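Local coordinates for protein 'Carboxyl esterase 2 (Tuber melanosporum Mel28, PDB 5MIF) that probably hydrolyses carboxylic esters, as an alpha/beta-hydrolase-fold carboxylesterase of the black truffle, at residues K153-V158 with F251-K256; A220-C225 with V262-R267; S51-P56 with T241-F246; V158-C163 with G193-S198; E59-Y64 with G119-G124. All coordinates share one frame; numbering follows the deposited sequence.

Contact 4 is the core member: two helices of the alpha/beta hydrolase fold meet with every touching residue buried, through an amide that bonds two side chains and a leucine that packs beside it. Contacts 1, 2 and 5 are partly buried loop contacts, each with a backbone bond across it; contacts 2 and 5 add an arginine, paired with a carboxylate and a carbonyl respectively. Contact 3 lies at the surface and combines aromatic packing with a serine-carboxylate hydrogen bond and a bridging water. Helix 241-251 supplies residues to contacts 1 and 3, and helix 158-173 begins in contact 1 and continues into contact 4. Phe251 packs on Asn160, while Trp120 of contact 5 bonds Glu194 of contact 4.

Contact 1: residues K153-V158 with F251-K256; sequences KVAYPV and FTPDPK
Tyr156 lies against the end of helix 241-251, and its backbone N donates to Phe251 O at 2.8 Å, with the donor in the carbonyl plane. Tyr156 CB sits over the centre of the Phe251 ring, 3.7 Å above the plane, a CH-pi contact only 13° off the ring normal. The same CB also meets Thr252 CG2 at 3.6 Å. CG stands anti to the backbone N (chi1 167°) and is 3.8 Å from Thr252 CG2. Further out, CD1 touches Phe251 CZ at 3.9 Å, whereas CD2 lies near Thr252 CG2. The two rings form an offset edge-to-face pair, the Tyr156 edge turned to the Phe251 face with planes at 72°. Pro157 CB, across the cis peptide, lies over the centre of one face of the Tyr156 ring. At the tip, OH bonds Glu260, beyond both segments. Beside the tyrosine, Ala155 CB packs on Phe251 O at 3.6 Å. Thr252, the first residue to leave the helix, has its OG1 tied back to Ala248 O. Phe251 also stacks with Trp120. The contact joins the loop leading into helix 158-173, with Pro157 at its N-cap, to the C-terminal end of helix 241-251, within the alpha/beta hydrolase fold.

Contact 2: residues A220-C225 with V262-R267; sequences ATDLAC and VASPGR
Thr221 and Asp222 run past Ser264 and Gly266 as two irregular segments, their CA atoms approaching to 4.6 Å between Asp222 and Ser264. Where segment 262-267 enters a short 3-10 turn at 265-267, Gly266 N donates to Thr221 O at 3.0 Å. A CB on Gly266 would clash with Thr221 O, so this close approach depends on the glycine. A second bond pins segment 220-225: Leu223 N donates to Ser264 OG at 2.9 Å, almost straight at 172°. The same hydroxyl hydrogen-bonds Arg258 O within its own loop, which positions it for Leu223 N. Leu223 CD1 packs on Ala263 O at 3.8 Å. Asp222 has CG anti to its backbone N (chi1 -167°), and its carboxylate serves both segments. OD1 takes Ala224 N and Cys225 N from the same face of its plane: the Ala224 N bond closes an Asx turn, and Cys225 N adds the bond of an Asx motif. Asp222 OD2 meets Arg267 NH1 at 3.0 Å in a salt bridge; the hydrogen bonds of NH1 to both carboxylate oxygens are weak. The flat groups are turned 60° apart, with the carboxylate carbon at the guanidinium edge. Ala224 CB lies over one guanidinium face, and Cys225 SG is 3.4 Å from Arg267 NH1. The loop after strand 213-217 thereby joins the one before helix 270-273; Pro265 rests on helix 191-206 and Thr221 on helix 290-302.

Contact 3: residues S51-P56 with T241-F246; sequences SLFAFP and TDEIRF
Phe246 presents a ring face to the backbone of the loop 51-56, with Phe53 O 3.3 Å above the plane, over the ring centre. Ala54 N lies over the same face, displaced toward the rim. Phe53 CB meets Phe246 CD1 at 3.6 Å, while Phe55 offers one face to the far end of Phe246, with CE2 of each ring 3.7 Å apart. Those two rings are oblique, their planes at 58°. The polar part of the first shell is Ser51 OG, which donates to Glu243 OE2 at 3.0 Å on the anti lone pair. Glu243 also crosses the Phe53 ring at about a right angle, its OE2 lying 3.7 Å from Phe53 CD2. Behind these contacts, Ser51 OG accepts from Phe53 N in an ST turn that shapes the loop. A water accepts from Leu52 N and donates to Glu243 OE2, at 3.0 Å from each. Glu243 OE1 bonds Thr240 N, so both carboxylate oxygens are held. CG of Phe246 is anti to the backbone N (chi1 -178°), which carries the ring off the helix toward the Phe53 carbonyl. The loop following helix 37-47 thus packs at the surface on helix 241-251, whose Ile244 touches helix 228-232; the Phe53 ring also meets Phe122 edge-to-face.

Contact 4: residues V158-C163 with G193-S198; sequences VPNEQC and GELSSS
Asn160 and Leu195 meet at about a right angle where helices 158-173 and 191-206 of the alpha/beta hydrolase fold pack together. The axes of segments 158-163 and 193-198 approach to 9.4 Å and cross at -57°. Helix 191-206 follows what is probably the nucleophile elbow, a Gly-Xaa-Ser-Xaa-Gly pattern, and Leu195 touches that turn. Across the helices, Leu195 CD2 comes to 3.9 Å from Asn160 CG and lies near Pro159 CB, while CD1 of the same leucine reaches Cys163 SG at 4.3 Å. The amide supplies the polar half. CG of Asn160 is anti to the carbonyl carbon, which sets it against Leu195 CD2, and ND2 sends bonds to two side chains of the opposing helix, both nearly in the amide plane. Glu194 OE2 receives one at 3.2 Å from Asn160 ND2, on its syn side, and the amide and carboxylate planes stand 84° apart. Ser198 OG receives the other. An alanine in place of Asn160 would probably leave Glu194 OE2 and Ser198 OG without this shared donor and open a gap beside Leu195 CD2. The other carboxylate oxygen, Glu194 OE1, accepts from Trp120 NE1, and Ser198 OG also hydrogen-bonds Val262 O. Phe251 of helix 241-251 packs against Asn160. The bond from Asn160 ND2 to Ser198 OG is 3.1 Å long and nearly straight, at 169°.

Contact 5: residues E59-Y64 with G119-G124; sequences EIRDGY and GWVFGG
Arg61 NH1 is shared by two carbonyls, donating to Val121 O at 3.0 Å across the contact and to Thr151 O of a neighbouring loop. The Val121 oxygen is met on a lone pair in its carbonyl plane and lies at the guanidinium edge, only 10° out of that plane. NE has its own acceptor in Pro58 O, and together these bonds fix the rotation of the guanidinium. The chain bends at chi2 (-71°), which places Arg61 CD 3.9 Å from Phe122 CD1; guanidinium and ring planes are 69° apart. Val121 CG1 packs beside Arg61 NH1 at 3.3 Å and also lies over the centre of the Phe122 ring. A leucine in place of Arg61 would probably leave Val121 O and Thr151 O without this donor and the loop 119-124 less firmly tied. Segment 119-124 belongs to the glycine-rich loop after strand 109-115, consistent with a place beside the oxyanion hole, as in relatives carrying the HGGG sequence. Gly123 N donates to Arg61 O at 3.0 Å. The next residue, Asp62, turns its carboxylate onto Gly124: Asp62 OD2 lies 3.4 Å from Gly124 CA, where a side chain on that glycine would clash with OD2. Beyond the segments, Asp62 OD1 bonds Ser127 OG and OD2 bonds Lys126 N.

Contact 1: residues K153-V158 with F251-K256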
# COMPACT_ATOMS: atom_id res chain seq x y z
N LYS A 153 2.06 -28.51 21.77
CA LYS A 153 3.20 -28.87 22.61
C LYS A 153 3.35 -27.85 23.74
O LYS A 153 3.73 -28.19 24.86
CB LYS A 153 4.47 -28.96 21.77
CG LYS A 153 4.22 -29.76 20.51
CD LYS A 153 5.48 -30.27 19.82
CE LYS A 153 5.07 -31.18 18.65
NZ LYS A 153 3.73 -30.77 18.12
N VAL A 154 3.07 -26.58 23.44
CA VAL A 154 2.93 -25.55 24.46
C VAL A 154 1.65 -24.77 24.18
O VAL A 154 0.97 -25.01 23.18
CB VAL A 154 4.13 -24.59 24.49
CG1 VAL A 154 5.40 -25.34 24.87
CG2 VAL A 154 4.26 -23.86 23.14
N ALA A 155 1.31 -23.85 25.07
CA ALA A 155 0.18 -22.96 24.85
C ALA A 155 0.53 -21.54 25.26
O ALA A 155 1.58 -21.30 25.88
CB ALA A 155 -1.04 -23.44 25.63
N TYR A 156 -0.34 -20.60 24.92
CA TYR A 156 -0.23 -19.25 25.43
C TYR A 156 0.05 -19.30 26.93
O TYR A 156 -0.57 -20.10 27.64
CB TYR A 156 -1.51 -18.46 25.16
CG TYR A 156 -1.60 -17.17 25.93
CD1 TYR A 156 -0.98 -16.02 25.44
CD2 TYR A 156 -2.28 -17.10 27.14
CE1 TYR A 156 -1.03 -14.84 26.15
CE2 TYR A 156 -2.34 -15.92 27.85
CZ TYR A 156 -1.72 -14.79 27.34
OH TYR A 156 -1.76 -13.61 28.03
N PRO A 157 0.95 -18.45 27.44
CA PRO A 157 1.75 -17.40 26.80
C PRO A 157 3.18 -17.83 26.47
O PRO A 157 4.06 -16.98 26.35
CB PRO A 157 1.78 -16.31 27.88
CG PRO A 157 1.88 -17.12 29.15
CD PRO A 157 1.08 -18.40 28.91
N VAL A 158 3.42 -19.13 26.36
CA VAL A 158 4.78 -19.61 26.17
C VAL A 158 5.40 -19.17 24.82
O VAL A 158 6.53 -18.69 24.81
CB VAL A 158 4.85 -21.15 26.36
CG1 VAL A 158 6.21 -21.70 25.97
CG2 VAL A 158 4.55 -21.50 27.82
N PHE A 251 -4.14 -22.62 21.09
CA PHE A 251 -3.21 -21.61 21.60
C PHE A 251 -3.69 -21.04 22.93
O PHE A 251 -2.92 -20.90 23.87
CB PHE A 251 -3.04 -20.50 20.55
CG PHE A 251 -2.16 -19.37 20.98
CD1 PHE A 251 -0.81 -19.58 21.26
CD2 PHE A 251 -2.66 -18.07 21.06
CE1 PHE A 251 0.01 -18.53 21.64
CE2 PHE A 251 -1.84 -17.01 21.43
CZ PHE A 251 -0.50 -17.24 21.72
N THR A 252 -4.99 -20.76 23.02
CA THR A 252 -5.61 -20.29 24.25
C THR A 252 -6.82 -21.18 24.60
O THR A 252 -7.96 -20.77 24.42
CB THR A 252 -6.08 -18.82 24.14
OG1 THR A 252 -6.79 -18.63 22.91
CG2 THR A 252 -4.90 -17.86 24.19
N PRO A 253 -6.55 -22.41 25.08
CA PRO A 253 -7.62 -23.36 25.43
C PRO A 253 -8.56 -22.81 26.51
O PRO A 253 -9.73 -23.16 26.52
CB PRO A 253 -6.85 -24.59 25.94
CG PRO A 253 -5.46 -24.11 26.23
CD PRO A 253 -5.21 -23.01 25.25
N ASP A 254 -8.04 -21.98 27.41
CA ASP A 254 -8.88 -21.30 28.40
C ASP A 254 -9.37 -19.97 27.82
O ASP A 254 -8.58 -19.04 27.66
CB ASP A 254 -8.11 -21.08 29.70
CG ASP A 254 -8.95 -20.42 30.80
OD1 ASP A 254 -10.13 -20.10 30.56
OD2 ASP A 254 -8.41 -20.18 31.89
N PRO A 255 -10.67 -19.87 27.50
CA PRO A 255 -11.21 -18.66 26.88
C PRO A 255 -10.94 -17.38 27.67
O PRO A 255 -10.87 -16.33 27.06
CB PRO A 255 -12.72 -18.93 26.80
CG PRO A 255 -12.96 -20.19 27.59
CD PRO A 255 -11.68 -20.94 27.58
N LYS A 256 -10.74 -17.48 28.98
CA LYS A 256 -10.47 -16.29 29.78
C LYS A 256 -9.10 -15.68 29.47
O LYS A 256 -8.88 -14.49 29.70
CB LYS A 256 -10.55 -16.63 31.27
CG LYS A 256 -11.89 -17.23 31.68
CD LYS A 256 -11.95 -17.50 33.19
CE LYS A 256 -10.59 -17.95 33.73
NZ LYS A 256 -10.32 -17.47 35.12

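Contact 2: residues A220-C225 with V262-R267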
# COMPACT_ATOMS: atom_id res chain seq x y z
N ALA A 220 -3.65 -11.05 13.90
CA ALA A 220 -4.66 -11.34 14.92
C ALA A 220 -4.36 -10.42 16.09
O ALA A 220 -3.24 -10.38 16.58
CB ALA A 220 -4.63 -12.81 15.34
N THR A 221 -5.35 -9.64 16.52
CA THR A 221 -5.12 -8.70 17.60
C THR A 221 -6.08 -8.94 18.75
O THR A 221 -5.84 -8.50 19.87
CB THR A 221 -5.29 -7.25 17.11
OG1 THR A 221 -6.60 -7.10 16.56
CG2 THR A 221 -4.28 -6.93 16.03
N ASP A 222 -7.16 -9.66 18.46
CA ASP A 222 -8.21 -9.91 19.46
C ASP A 222 -8.69 -11.34 19.34
O ASP A 222 -9.37 -11.70 18.37
CB ASP A 222 -9.37 -8.92 19.28
CG ASP A 222 -10.33 -8.91 20.46
OD1 ASP A 222 -10.34 -9.89 21.24
OD2 ASP A 222 -11.07 -7.92 20.62
N LEU A 223 -8.31 -12.18 20.29
CA LEU A 223 -8.65 -13.60 20.23
C LEU A 223 -9.98 -13.89 20.93
O LEU A 223 -10.52 -14.99 20.82
CB LEU A 223 -7.54 -14.45 20.86
CG LEU A 223 -6.37 -14.84 19.96
CD1 LEU A 223 -5.66 -13.63 19.35
CD2 LEU A 223 -5.38 -15.70 20.71
N ALA A 224 -10.49 -12.91 21.66
CA ALA A 224 -11.67 -13.10 22.50
C ALA A 224 -12.95 -12.79 21.75
O ALA A 224 -13.92 -13.54 21.81
CB ALA A 224 -11.58 -12.25 23.75
N CYS A 225 -12.95 -11.68 21.03
CA CYS A 225 -14.16 -11.20 20.40
C CYS A 225 -14.15 -11.46 18.91
O CYS A 225 -13.10 -11.56 18.27
CB CYS A 225 -14.37 -9.71 20.68
SG CYS A 225 -14.89 -9.40 22.39
N VAL A 262 -1.81 -9.40 26.85
CA VAL A 262 -0.67 -10.12 26.29
C VAL A 262 -1.13 -11.07 25.18
O VAL A 262 -0.46 -11.20 24.16
CB VAL A 262 0.12 -10.90 27.37
CG1 VAL A 262 1.24 -11.74 26.73
CG2 VAL A 262 0.69 -9.93 28.39
N ALA A 263 -2.28 -11.71 25.36
CA ALA A 263 -2.85 -12.57 24.32
C ALA A 263 -3.45 -11.77 23.17
O ALA A 263 -3.32 -12.12 21.99
CB ALA A 263 -3.92 -13.49 24.91
N SER A 264 -4.13 -10.69 23.54
CA SER A 264 -4.89 -9.89 22.60
C SER A 264 -4.50 -8.43 22.74
O SER A 264 -5.16 -7.68 23.45
CB SER A 264 -6.39 -10.08 22.83
OG SER A 264 -6.76 -11.43 22.63
N PRO A 265 -3.41 -8.01 22.07
CA PRO A 265 -2.90 -6.65 22.27
C PRO A 265 -3.87 -5.57 21.83
O PRO A 265 -3.71 -4.41 22.22
CB PRO A 265 -1.62 -6.63 21.44
CG PRO A 265 -1.17 -8.06 21.45
CD PRO A 265 -2.46 -8.84 21.32
N GLY A 266 -4.86 -5.95 21.02
CA GLY A 266 -5.96 -5.06 20.68
C GLY A 266 -6.76 -4.59 21.89
O GLY A 266 -7.50 -3.61 21.81
N ARG A 267 -6.63 -5.32 23.00
CA ARG A 267 -7.36 -5.03 24.23
C ARG A 267 -6.46 -4.38 25.27
O ARG A 267 -6.86 -4.22 26.43
CB ARG A 267 -7.97 -6.31 24.81
CG ARG A 267 -8.82 -7.08 23.81
CD ARG A 267 -9.38 -8.36 24.42
NE ARG A 267 -10.54 -8.06 25.25
CZ ARG A 267 -11.77 -7.87 24.78
NH1 ARG A 267 -12.02 -7.98 23.48
NH2 ARG A 267 -12.75 -7.59 25.62

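Contact 3: residues S51-P56 with T241-F246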
# COMPACT_ATOMS: atom_id res chain seq x y z
N SER A 51 -9.46 -28.93 5.42
CA SER A 51 -8.69 -28.01 6.24
C SER A 51 -7.60 -28.73 7.02
O SER A 51 -7.82 -29.83 7.53
CB SER A 51 -9.61 -27.26 7.20
OG SER A 51 -8.86 -26.49 8.13
N LEU A 52 -6.43 -28.12 7.14
CA LEU A 52 -5.34 -28.73 7.88
C LEU A 52 -5.43 -28.43 9.37
O LEU A 52 -4.68 -29.00 10.16
CB LEU A 52 -4.00 -28.29 7.33
CG LEU A 52 -3.65 -29.12 6.09
CD1 LEU A 52 -2.30 -28.70 5.53
CD2 LEU A 52 -3.69 -30.61 6.44
N PHE A 53 -6.32 -27.51 9.73
CA PHE A 53 -6.52 -27.18 11.13
C PHE A 53 -7.55 -28.14 11.75
O PHE A 53 -8.69 -27.77 12.03
CB PHE A 53 -6.93 -25.71 11.28
CG PHE A 53 -5.85 -24.75 10.89
CD1 PHE A 53 -4.95 -24.27 11.83
CD2 PHE A 53 -5.68 -24.38 9.56
CE1 PHE A 53 -3.94 -23.40 11.47
CE2 PHE A 53 -4.66 -23.51 9.20
CZ PHE A 53 -3.79 -23.02 10.15
N ALA A 54 -7.11 -29.38 11.94
CA ALA A 54 -7.95 -30.42 12.50
C ALA A 54 -7.09 -31.56 13.01
O ALA A 54 -5.93 -31.71 12.62
CB ALA A 54 -8.97 -30.92 11.47
N PHE A 55 -7.67 -32.38 13.88
CA PHE A 55 -6.97 -33.55 14.41
C PHE A 55 -7.15 -34.77 13.49
O PHE A 55 -8.19 -34.92 12.85
CB PHE A 55 -7.47 -33.88 15.81
CG PHE A 55 -7.19 -32.81 16.83
CD1 PHE A 55 -5.90 -32.58 17.28
CD2 PHE A 55 -8.22 -32.05 17.36
CE1 PHE A 55 -5.64 -31.60 18.22
CE2 PHE A 55 -7.97 -31.07 18.30
CZ PHE A 55 -6.67 -30.85 18.73
N PRO A 56 -6.12 -35.63 13.41
CA PRO A 56 -4.82 -35.48 14.08
C PRO A 56 -3.90 -34.50 13.34
O PRO A 56 -3.94 -34.44 12.11
CB PRO A 56 -4.24 -36.90 14.06
CG PRO A 56 -4.84 -37.51 12.84
CD PRO A 56 -6.22 -36.92 12.69
N THR A 241 -13.78 -19.11 9.60
CA THR A 241 -14.05 -18.87 11.01
C THR A 241 -13.79 -20.13 11.83
O THR A 241 -13.43 -20.05 13.00
CB THR A 241 -15.49 -18.38 11.23
OG1 THR A 241 -16.38 -19.14 10.40
CG2 THR A 241 -15.62 -16.91 10.89
N ASP A 242 -13.98 -21.30 11.22
CA ASP A 242 -13.71 -22.55 11.91
C ASP A 242 -12.22 -22.76 12.18
O ASP A 242 -11.84 -23.24 13.24
CB ASP A 242 -14.27 -23.74 11.12
CG ASP A 242 -15.78 -23.84 11.22
OD1 ASP A 242 -16.37 -23.13 12.06
OD2 ASP A 242 -16.37 -24.64 10.46
N GLU A 243 -11.39 -22.43 11.19
CA GLU A 243 -9.95 -22.55 11.36
C GLU A 243 -9.46 -21.61 12.46
O GLU A 243 -8.58 -21.96 13.24
CB GLU A 243 -9.25 -22.26 10.04
CG GLU A 243 -9.39 -23.36 8.99
CD GLU A 243 -8.84 -22.95 7.62
OE1 GLU A 243 -8.96 -21.76 7.26
OE2 GLU A 243 -8.25 -23.82 6.95
N ILE A 244 -10.06 -20.43 12.53
CA ILE A 244 -9.74 -19.44 13.56
C ILE A 244 -10.05 -19.98 14.96
O ILE A 244 -9.24 -19.84 15.89
CB ILE A 244 -10.52 -18.12 13.34
CG1 ILE A 244 -10.02 -17.42 12.07
CG2 ILE A 244 -10.38 -17.20 14.53
CD1 ILE A 244 -10.72 -16.10 11.80
N ARG A 245 -11.22 -20.58 15.12
CA ARG A 245 -11.65 -21.10 16.41
C ARG A 245 -10.76 -22.24 16.84
O ARG A 245 -10.37 -22.33 18.00
CB ARG A 245 -13.09 -21.57 16.34
CG ARG A 245 -14.07 -20.47 16.06
CD ARG A 245 -15.43 -21.04 15.74
NE ARG A 245 -16.32 -20.00 15.26
CZ ARG A 245 -16.88 -19.09 16.04
NH1 ARG A 245 -16.63 -19.09 17.35
NH2 ARG A 245 -17.69 -18.17 15.52
N PHE A 246 -10.43 -23.11 15.89
CA PHE A 246 -9.53 -24.22 16.13
C PHE A 246 -8.15 -23.75 16.61
O PHE A 246 -7.64 -24.23 17.62
CB PHE A 246 -9.39 -25.08 14.87
CG PHE A 246 -8.51 -26.28 15.04
CD1 PHE A 246 -7.14 -26.20 14.87
CD2 PHE A 246 -9.06 -27.51 15.40
CE1 PHE A 246 -6.33 -27.31 15.03
CE2 PHE A 246 -8.26 -28.62 15.57
CZ PHE A 246 -6.89 -28.52 15.39
O HOH W 1 -5.94 -25.38 5.90

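Contact 4: residues V158-C163 with G193-S198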
# COMPACT_ATOMS: atom_id res chain seq x y z
N VAL A 158 3.42 -19.13 26.36
CA VAL A 158 4.78 -19.61 26.17
C VAL A 158 5.40 -19.17 24.82
O VAL A 158 6.53 -18.69 24.81
CB VAL A 158 4.85 -21.15 26.36
CG1 VAL A 158 6.21 -21.70 25.97
CG2 VAL A 158 4.55 -21.50 27.82
N PRO A 159 4.67 -19.31 23.69
CA PRO A 159 5.30 -18.80 22.45
C PRO A 159 5.58 -17.29 22.52
O PRO A 159 6.62 -16.83 22.02
CB PRO A 159 4.27 -19.14 21.37
CG PRO A 159 3.47 -20.32 21.95
CD PRO A 159 3.38 -19.99 23.43
N ASN A 160 4.67 -16.53 23.13
CA ASN A 160 4.88 -15.11 23.35
C ASN A 160 6.17 -14.83 24.12
O ASN A 160 6.97 -13.98 23.73
CB ASN A 160 3.70 -14.51 24.12
CG ASN A 160 2.37 -14.91 23.51
OD1 ASN A 160 2.03 -16.10 23.46
ND2 ASN A 160 1.60 -13.93 23.06
N GLU A 161 6.36 -15.56 25.22
CA GLU A 161 7.52 -15.35 26.08
C GLU A 161 8.79 -15.89 25.43
O GLU A 161 9.88 -15.37 25.68
CB GLU A 161 7.31 -15.98 27.45
CG GLU A 161 6.18 -15.33 28.27
CD GLU A 161 6.48 -13.90 28.73
OE1 GLU A 161 7.64 -13.46 28.63
OE2 GLU A 161 5.56 -13.22 29.22
N GLN A 162 8.67 -16.93 24.61
CA GLN A 162 9.81 -17.40 23.84
C GLN A 162 10.29 -16.29 22.91
O GLN A 162 11.48 -15.98 22.86
CB GLN A 162 9.46 -18.64 23.01
CG GLN A 162 9.38 -19.94 23.80
CD GLN A 162 9.15 -21.14 22.90
OE1 GLN A 162 8.29 -21.11 22.02
NE2 GLN A 162 9.94 -22.19 23.09
N CYS A 163 9.35 -15.69 22.19
CA CYS A 163 9.64 -14.62 21.25
C CYS A 163 10.23 -13.42 21.98
O CYS A 163 11.22 -12.84 21.55
CB CYS A 163 8.39 -14.20 20.49
SG CYS A 163 7.84 -15.44 19.33
N GLY A 193 1.51 -11.84 13.84
CA GLY A 193 1.17 -10.46 14.09
C GLY A 193 0.70 -10.29 15.52
O GLY A 193 0.99 -9.28 16.15
N GLU A 194 -0.01 -11.30 16.03
CA GLU A 194 -0.35 -11.35 17.45
C GLU A 194 0.92 -11.39 18.27
O GLU A 194 1.06 -10.66 19.26
CB GLU A 194 -1.25 -12.56 17.77
CG GLU A 194 -1.73 -12.63 19.22
CD GLU A 194 -0.84 -13.49 20.11
OE1 GLU A 194 0.06 -14.15 19.57
OE2 GLU A 194 -1.04 -13.52 21.35
N LEU A 195 1.87 -12.23 17.86
CA LEU A 195 3.13 -12.35 18.60
C LEU A 195 3.96 -11.06 18.57
O LEU A 195 4.56 -10.66 19.58
CB LEU A 195 3.95 -13.52 18.04
CG LEU A 195 3.33 -14.91 18.31
CD1 LEU A 195 4.03 -16.01 17.52
CD2 LEU A 195 3.36 -15.21 19.80
N SER A 196 4.02 -10.41 17.40
CA SER A 196 4.81 -9.19 17.25
C SER A 196 4.27 -8.11 18.19
O SER A 196 5.02 -7.53 18.98
CB SER A 196 4.79 -8.70 15.79
OG SER A 196 5.69 -7.62 15.60
N SER A 197 2.97 -7.87 18.13
CA SER A 197 2.37 -6.84 18.95
C SER A 197 2.39 -7.24 20.43
O SER A 197 2.45 -6.37 21.30
CB SER A 197 0.94 -6.55 18.50
OG SER A 197 0.19 -7.74 18.52
N SER A 198 2.35 -8.55 20.71
CA SER A 198 2.47 -9.03 22.08
C SER A 198 3.83 -8.72 22.68
O SER A 198 3.92 -8.25 23.82
CB SER A 198 2.19 -10.53 22.17
OG SER A 198 2.26 -10.98 23.51

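Contact 5: residues E59-Y64 with G119-G124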
# COMPACT_ATOMS: atom_id res chain seq x y z
N GLU A 59 3.05 -34.47 12.19
CA GLU A 59 4.16 -34.24 13.09
C GLU A 59 5.21 -33.40 12.37
O GLU A 59 6.10 -32.83 12.99
CB GLU A 59 4.75 -35.55 13.64
CG GLU A 59 5.84 -35.34 14.70
CD GLU A 59 5.39 -34.57 15.96
OE1 GLU A 59 4.17 -34.36 16.17
OE2 GLU A 59 6.29 -34.14 16.73
N ILE A 60 5.07 -33.27 11.06
CA ILE A 60 5.86 -32.27 10.37
C ILE A 60 4.99 -31.02 10.26
O ILE A 60 3.92 -31.05 9.65
CB ILE A 60 6.33 -32.76 9.00
CG1 ILE A 60 7.31 -33.91 9.18
CG2 ILE A 60 6.93 -31.61 8.19
CD1 ILE A 60 8.41 -33.63 10.17
N ARG A 61 5.43 -29.93 10.88
CA ARG A 61 4.63 -28.71 10.93
C ARG A 61 5.17 -27.63 9.99
O ARG A 61 4.53 -26.59 9.77
CB ARG A 61 4.56 -28.15 12.35
CG ARG A 61 4.05 -29.10 13.42
CD ARG A 61 2.56 -29.34 13.27
NE ARG A 61 2.06 -30.19 14.36
CZ ARG A 61 1.66 -29.73 15.54
NH1 ARG A 61 1.64 -28.43 15.79
NH2 ARG A 61 1.24 -30.58 16.47
N ASP A 62 6.35 -27.88 9.45
CA ASP A 62 7.01 -26.93 8.58
C ASP A 62 7.61 -27.61 7.36
O ASP A 62 8.33 -28.60 7.48
CB ASP A 62 8.11 -26.20 9.35
CG ASP A 62 8.78 -25.14 8.53
OD1 ASP A 62 8.06 -24.47 7.77
OD2 ASP A 62 10.02 -24.98 8.63
N GLY A 63 7.33 -27.06 6.17
CA GLY A 63 7.93 -27.58 4.95
C GLY A 63 7.94 -26.59 3.81
O GLY A 63 7.21 -25.59 3.81
N TYR A 64 8.77 -26.87 2.81
CA TYR A 64 8.91 -26.00 1.65
C TYR A 64 7.63 -26.01 0.84
O TYR A 64 6.94 -27.02 0.77
CB TYR A 64 10.09 -26.41 0.78
CG TYR A 64 11.42 -26.34 1.48
CD1 TYR A 64 11.97 -25.12 1.84
CD2 TYR A 64 12.14 -27.49 1.77
CE1 TYR A 64 13.20 -25.05 2.48
CE2 TYR A 64 13.36 -27.43 2.40
CZ TYR A 64 13.89 -26.20 2.76
OH TYR A 64 15.11 -26.15 3.40
N GLY A 119 -1.14 -19.88 12.50
CA GLY A 119 -2.13 -20.19 13.52
C GLY A 119 -1.58 -20.76 14.82
O GLY A 119 -2.29 -21.47 15.53
N TRP A 120 -0.30 -20.47 15.10
CA TRP A 120 0.45 -20.98 16.26
C TRP A 120 0.70 -22.49 16.19
O TRP A 120 1.44 -23.01 17.03
CB TRP A 120 -0.26 -20.64 17.59
CG TRP A 120 -0.48 -19.17 17.79
CD1 TRP A 120 0.46 -18.23 18.13
CD2 TRP A 120 -1.72 -18.47 17.63
NE1 TRP A 120 -0.14 -16.98 18.20
CE2 TRP A 120 -1.47 -17.11 17.91
CE3 TRP A 120 -3.02 -18.87 17.30
CZ2 TRP A 120 -2.47 -16.13 17.85
CZ3 TRP A 120 -4.02 -17.90 17.25
CH2 TRP A 120 -3.74 -16.55 17.53
N VAL A 121 0.11 -23.17 15.20
CA VAL A 121 0.24 -24.63 15.00
C VAL A 121 1.23 -25.02 13.91
O VAL A 121 1.89 -26.05 14.02
CB VAL A 121 -1.12 -25.27 14.61
CG1 VAL A 121 -1.09 -26.78 14.88
CG2 VAL A 121 -2.26 -24.63 15.35
N PHE A 122 1.30 -24.21 12.85
CA PHE A 122 2.16 -24.50 11.70
C PHE A 122 3.19 -23.41 11.42
O PHE A 122 3.12 -22.30 11.98
CB PHE A 122 1.31 -24.71 10.43
CG PHE A 122 0.30 -25.81 10.56
CD1 PHE A 122 0.71 -27.13 10.70
CD2 PHE A 122 -1.06 -25.53 10.55
CE1 PHE A 122 -0.22 -28.15 10.82
CE2 PHE A 122 -1.99 -26.55 10.67
CZ PHE A 122 -1.57 -27.86 10.81
N GLY A 123 4.12 -23.72 10.53
CA GLY A 123 5.07 -22.74 10.05
C GLY A 123 6.45 -22.96 10.63
O GLY A 123 6.62 -23.75 11.56
N GLY A 124 7.43 -22.24 10.09
CA GLY A 124 8.81 -22.35 10.49
C GLY A 124 9.64 -21.81 9.34
O GLY A 124 9.07 -21.27 8.39